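Local coordinates for RagB/SusD domain protein (Flavobacterium johnsoniae, PDB 5J5U) that binds chitin and, as a SusD homologue, probably captures it at the outer membrane within a chitin-utilization system, at residues 30-35 against 65-70; 36-41 against 245-250. All coordinates share one frame; numbering follows the deposited sequence.

Contact 1 (30-35 against 65-70); sequences DGYYQH and VDEYAT
Water 1 joins Tyr32 to Glu67: it lies 3.0 Å from Tyr32 OH and donates a hydrogen bond to Glu67 O at 3.2 Å. The water lies in the plane of the phenol ring, at its edge; through it the hydroxyl on one helix is linked to a carbonyl in the first turn of the other. Tyr32 reaches across because its CG stands anti to the backbone N (chi1 -173°), which carries the ring off the first turn of helix 31-45. Its hydroxyl comes beside the side chain of Glu67, obliquely, with ring and carboxylate planes 78° apart; the modelled 2.9 Å between Tyr32 OH and Glu67 CG is too short to be trusted in detail. The Glu67 carboxylate has its strong partner in Arg36, whose NE forms a salt bridge to OE1 and probably offsets its charge at this surface.

Helix 31-45 is capped by Asp30, which takes Tyr32 N on OD1 at 3.1 Å, from the anti side and out of the carboxylate plane, while its OD2 is bonded to Asn75 on the longer helix. On helix 66-90, Thr70 makes a doubled i to i-4 link to Asp66 O, by N at 2.9 Å and by OG1 at 2.9 Å, the hydroxyl approaching from above the carbonyl plane. Val65 CG1 lies over the centre of the Tyr68 ring, 3.9 Å above its plane. This is a water-bridged surface contact between the N-terminal turns of two helices in the helical scaffold of a SusD-like, TPR-clan protein.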
# COMPACT_ATOMS: atom_id res chain seq x y z
N ASP A 30 -14.16 -0.89 -2.80
CA ASP A 30 -14.68 0.47 -2.80
C ASP A 30 -13.86 1.26 -3.83
O ASP A 30 -12.75 1.72 -3.54
CB ASP A 30 -14.59 1.12 -1.41
CG ASP A 30 -15.39 2.42 -1.32
OD1 ASP A 30 -15.75 2.98 -2.38
OD2 ASP A 30 -15.62 2.90 -0.18
N GLY A 31 -14.40 1.35 -5.04
CA GLY A 31 -13.72 2.00 -6.14
C GLY A 31 -13.57 3.48 -5.89
O GLY A 31 -12.69 4.13 -6.46
N TYR A 32 -14.43 4.01 -5.02
CA TYR A 32 -14.42 5.43 -4.71
C TYR A 32 -13.05 5.88 -4.15
O TYR A 32 -12.51 6.88 -4.63
CB TYR A 32 -15.55 5.79 -3.73
CG TYR A 32 -15.70 7.27 -3.49
CD1 TYR A 32 -15.20 7.87 -2.34
CD2 TYR A 32 -16.31 8.09 -4.44
CE1 TYR A 32 -15.33 9.23 -2.13
CE2 TYR A 32 -16.44 9.44 -4.25
CZ TYR A 32 -15.94 10.01 -3.10
OH TYR A 32 -16.07 11.36 -2.90
N TYR A 33 -12.47 5.18 -3.18
CA TYR A 33 -11.15 5.64 -2.71
C TYR A 33 -9.99 4.87 -3.27
O TYR A 33 -8.85 5.32 -3.15
CB TYR A 33 -11.04 5.67 -1.17
CG TYR A 33 -11.03 4.37 -0.42
CD1 TYR A 33 -9.91 3.55 -0.40
CD2 TYR A 33 -12.13 3.99 0.34
CE1 TYR A 33 -9.89 2.34 0.33
CE2 TYR A 33 -12.13 2.81 1.07
CZ TYR A 33 -11.02 2.00 1.07
OH TYR A 33 -11.04 0.84 1.80
N GLN A 34 -10.24 3.72 -3.88
CA GLN A 34 -9.16 3.06 -4.63
C GLN A 34 -8.77 3.94 -5.79
O GLN A 34 -7.58 4.08 -6.13
CB GLN A 34 -9.58 1.67 -5.14
CG GLN A 34 -9.73 0.64 -4.07
CD GLN A 34 -8.41 0.30 -3.39
OE1 GLN A 34 -7.32 0.51 -3.94
NE2 GLN A 34 -8.50 -0.23 -2.18
N HIS A 35 -9.77 4.56 -6.41
CA HIS A 35 -9.50 5.43 -7.53
C HIS A 35 -8.79 6.70 -7.05
O HIS A 35 -7.80 7.14 -7.65
CB HIS A 35 -10.82 5.78 -8.26
CG HIS A 35 -10.64 6.41 -9.60
ND1 HIS A 35 -11.69 6.88 -10.36
CD2 HIS A 35 -9.52 6.63 -10.34
CE1 HIS A 35 -11.23 7.38 -11.49
NE2 HIS A 35 -9.92 7.24 -11.51
N VAL A 65 -7.85 18.48 -5.04
CA VAL A 65 -9.30 18.31 -5.18
C VAL A 65 -9.75 17.74 -3.84
O VAL A 65 -9.30 16.64 -3.45
CB VAL A 65 -9.71 17.35 -6.33
CG1 VAL A 65 -11.23 17.32 -6.51
CG2 VAL A 65 -9.04 17.74 -7.65
N ASP A 66 -10.57 18.50 -3.12
CA ASP A 66 -11.00 18.14 -1.76
C ASP A 66 -11.55 16.73 -1.70
O ASP A 66 -11.23 15.97 -0.81
CB ASP A 66 -12.07 19.11 -1.24
CG ASP A 66 -11.54 20.50 -1.02
OD1 ASP A 66 -10.30 20.66 -0.92
OD2 ASP A 66 -12.36 21.46 -0.95
N GLU A 67 -12.42 16.40 -2.64
CA GLU A 67 -13.04 15.10 -2.69
C GLU A 67 -11.99 14.00 -2.81
O GLU A 67 -12.12 12.92 -2.20
CB GLU A 67 -14.01 15.03 -3.87
CG GLU A 67 -14.68 13.70 -4.02
CD GLU A 67 -15.36 13.52 -5.35
OE1 GLU A 67 -14.62 13.36 -6.34
OE2 GLU A 67 -16.62 13.50 -5.42
N TYR A 68 -10.94 14.27 -3.60
CA TYR A 68 -9.92 13.25 -3.86
C TYR A 68 -9.10 13.04 -2.61
O TYR A 68 -8.82 11.92 -2.24
CB TYR A 68 -9.04 13.62 -5.04
CG TYR A 68 -9.73 13.64 -6.40
CD1 TYR A 68 -11.07 13.25 -6.53
CD2 TYR A 68 -9.04 14.01 -7.57
CE1 TYR A 68 -11.71 13.26 -7.77
CE2 TYR A 68 -9.67 14.01 -8.83
CZ TYR A 68 -11.01 13.64 -8.92
OH TYR A 68 -11.67 13.64 -10.13
N ALA A 69 -8.74 14.13 -1.95
CA ALA A 69 -7.94 14.06 -0.75
C ALA A 69 -8.71 13.51 0.46
O ALA A 69 -8.09 12.91 1.33
CB ALA A 69 -7.37 15.44 -0.41
N THR A 70 -10.05 13.68 0.51
CA THR A 70 -10.79 13.23 1.68
C THR A 70 -11.59 11.94 1.49
O THR A 70 -12.25 11.47 2.44
CB THR A 70 -11.76 14.30 2.18
OG1 THR A 70 -12.78 14.54 1.19
CG2 THR A 70 -11.02 15.60 2.51
O HOH W 1 -14.76 12.53 -0.46

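Contact 2 (36-41 against 245-250); sequences RTNLIY and NGLSYG
Helix-helix packing in the buried part of this SusD-like fold brings the middle of helix 31-45 against the start of helix 246-253. The two short segments cross at -40°, their axes 9.6 Å apart at closest approach. Leu39 and Leu247 form the apolar centre, with Leu247 CD1 4.1 Å from Leu39 CB. The same methyl lies 3.9 Å from Asn38 ND2; both methyls of Leu247 face that nitrogen, and the two side chains cross at about a right angle.

Asn38 is a buried polar group whose needs are met by backbone and side chain alike. ND2 is bonded to Gln34 OE1 one turn earlier and to Phe413 O, and OD1 accepts from Ser415 N; bonds at both ends of the amide fix its flip and hold it as a polar border to the leucine pair. On the helix carrying it, Tyr41 N bonds to Arg36 O at 3.1 Å, closing a wider pi-type turn over 36-41.

The partner helix is begun by Asn245, its N-cap. Ser248 N donates to Asn245 OD1 at 2.8 Å with an N-H...O angle of 156°, arriving from above the carbonyl plane, and Asn245 ND2 is bonded to Thr330 O, a bond that probably steadies the cap. One turn on, the chain offers bare backbone to the leucine. CG anti to the backbone N (chi1 -174°) places CD2 of Leu39 against the backbone of Gly250, 3.6 Å from Gly250 C, beside the carbonyl group of a residue that has no side chain.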
# COMPACT_ATOMS: atom_id res chain seq x y z
N ARG A 36 -9.28 7.28 -5.96
CA ARG A 36 -8.80 8.60 -5.55
C ARG A 36 -7.54 8.55 -4.65
O ARG A 36 -6.59 9.30 -4.86
CB ARG A 36 -9.93 9.35 -4.84
CG ARG A 36 -11.06 9.77 -5.78
CD ARG A 36 -12.37 10.09 -5.04
NE ARG A 36 -13.40 10.56 -5.97
CZ ARG A 36 -14.11 9.76 -6.77
NH1 ARG A 36 -13.92 8.45 -6.74
NH2 ARG A 36 -15.01 10.27 -7.60
N THR A 37 -7.50 7.63 -3.70
CA THR A 37 -6.39 7.61 -2.75
C THR A 37 -5.25 6.70 -3.19
O THR A 37 -4.09 7.04 -3.01
CB THR A 37 -6.85 7.15 -1.36
OG1 THR A 37 -8.08 7.80 -1.02
CG2 THR A 37 -5.80 7.51 -0.32
N ASN A 38 -5.59 5.55 -3.75
CA ASN A 38 -4.60 4.59 -4.25
C ASN A 38 -4.06 5.01 -5.62
O ASN A 38 -2.86 5.34 -5.75
CB ASN A 38 -5.24 3.17 -4.31
CG ASN A 38 -4.27 2.06 -4.79
OD1 ASN A 38 -3.11 2.29 -5.14
ND2 ASN A 38 -4.78 0.84 -4.81
N LEU A 39 -4.94 5.03 -6.61
CA LEU A 39 -4.53 5.29 -7.99
C LEU A 39 -4.05 6.72 -8.20
O LEU A 39 -2.91 6.94 -8.54
CB LEU A 39 -5.68 4.97 -8.97
CG LEU A 39 -5.43 5.04 -10.50
CD1 LEU A 39 -4.06 4.49 -10.86
CD2 LEU A 39 -6.51 4.30 -11.31
N ILE A 40 -4.91 7.70 -7.97
CA ILE A 40 -4.60 9.07 -8.37
C ILE A 40 -3.54 9.71 -7.48
O ILE A 40 -2.48 10.09 -7.98
CB ILE A 40 -5.87 9.97 -8.38
CG1 ILE A 40 -6.79 9.58 -9.53
CG2 ILE A 40 -5.47 11.44 -8.50
CD1 ILE A 40 -8.22 10.13 -9.40
N TYR A 41 -3.81 9.86 -6.19
CA TYR A 41 -2.86 10.61 -5.36
C TYR A 41 -1.65 9.76 -4.92
O TYR A 41 -0.52 10.12 -5.26
CB TYR A 41 -3.55 11.23 -4.15
CG TYR A 41 -4.15 12.60 -4.41
CD1 TYR A 41 -3.59 13.47 -5.33
CD2 TYR A 41 -5.30 13.02 -3.74
CE1 TYR A 41 -4.14 14.72 -5.58
CE2 TYR A 41 -5.86 14.27 -3.97
CZ TYR A 41 -5.29 15.11 -4.89
OH TYR A 41 -5.86 16.34 -5.11
N ASN A 245 -13.15 -5.46 -8.07
CA ASN A 245 -11.93 -4.78 -7.66
C ASN A 245 -12.10 -3.27 -7.85
O ASN A 245 -12.36 -2.80 -8.96
CB ASN A 245 -10.72 -5.35 -8.46
CG ASN A 245 -9.37 -4.70 -8.09
OD1 ASN A 245 -9.22 -3.48 -8.15
ND2 ASN A 245 -8.37 -5.53 -7.75
N GLY A 246 -12.02 -2.51 -6.76
CA GLY A 246 -12.14 -1.05 -6.83
C GLY A 246 -11.04 -0.36 -7.63
O GLY A 246 -11.26 0.64 -8.33
N LEU A 247 -9.84 -0.90 -7.53
CA LEU A 247 -8.70 -0.33 -8.24
C LEU A 247 -8.92 -0.45 -9.75
O LEU A 247 -8.67 0.50 -10.51
CB LEU A 247 -7.39 -1.01 -7.84
CG LEU A 247 -6.19 -0.55 -8.65
CD1 LEU A 247 -5.97 0.95 -8.48
CD2 LEU A 247 -4.92 -1.33 -8.27
N SER A 248 -9.43 -1.61 -10.19
CA SER A 248 -9.74 -1.78 -11.60
C SER A 248 -10.84 -0.82 -11.99
O SER A 248 -10.79 -0.22 -13.05
CB SER A 248 -10.18 -3.21 -11.92
OG SER A 248 -9.18 -4.14 -11.54
N TYR A 249 -11.80 -0.62 -11.11
CA TYR A 249 -12.82 0.40 -11.36
C TYR A 249 -12.15 1.73 -11.71
O TYR A 249 -12.56 2.42 -12.64
CB TYR A 249 -13.74 0.56 -10.15
CG TYR A 249 -14.61 1.78 -10.22
CD1 TYR A 249 -15.74 1.79 -11.04
CD2 TYR A 249 -14.32 2.93 -9.49
CE1 TYR A 249 -16.55 2.90 -11.12
CE2 TYR A 249 -15.13 4.05 -9.56
CZ TYR A 249 -16.25 4.02 -10.38
OH TYR A 249 -17.07 5.11 -10.48
N GLY A 250 -11.12 2.11 -10.95
CA GLY A 250 -10.39 3.33 -11.29
C GLY A 250 -9.71 3.24 -12.66
O GLY A 250 -9.82 4.15 -13.47

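Overall arrangement
From the N terminus the chain runs through helix 16-29 and then into helix 31-45, whose first turn serves contact 1 and whose next residues serve contact 2. Contact 1 closes a loop of 29 residues, holding the rest of helix 31-45, strand 49-50 and helix 53-60; contact 2 spans 203 residues and reaches helix 246-253. Their segments alternate, so the two loops cross rather than nest. Both lie on the same side of the chain's centre, with centres about 8 Å apart, contact 1 at the surface and contact 2 buried. They also meet directly: Tyr41 packs on Tyr68, and His35 lies against Gly250. Helix 31-45 thus ties helices 66-90 and 246-253 together.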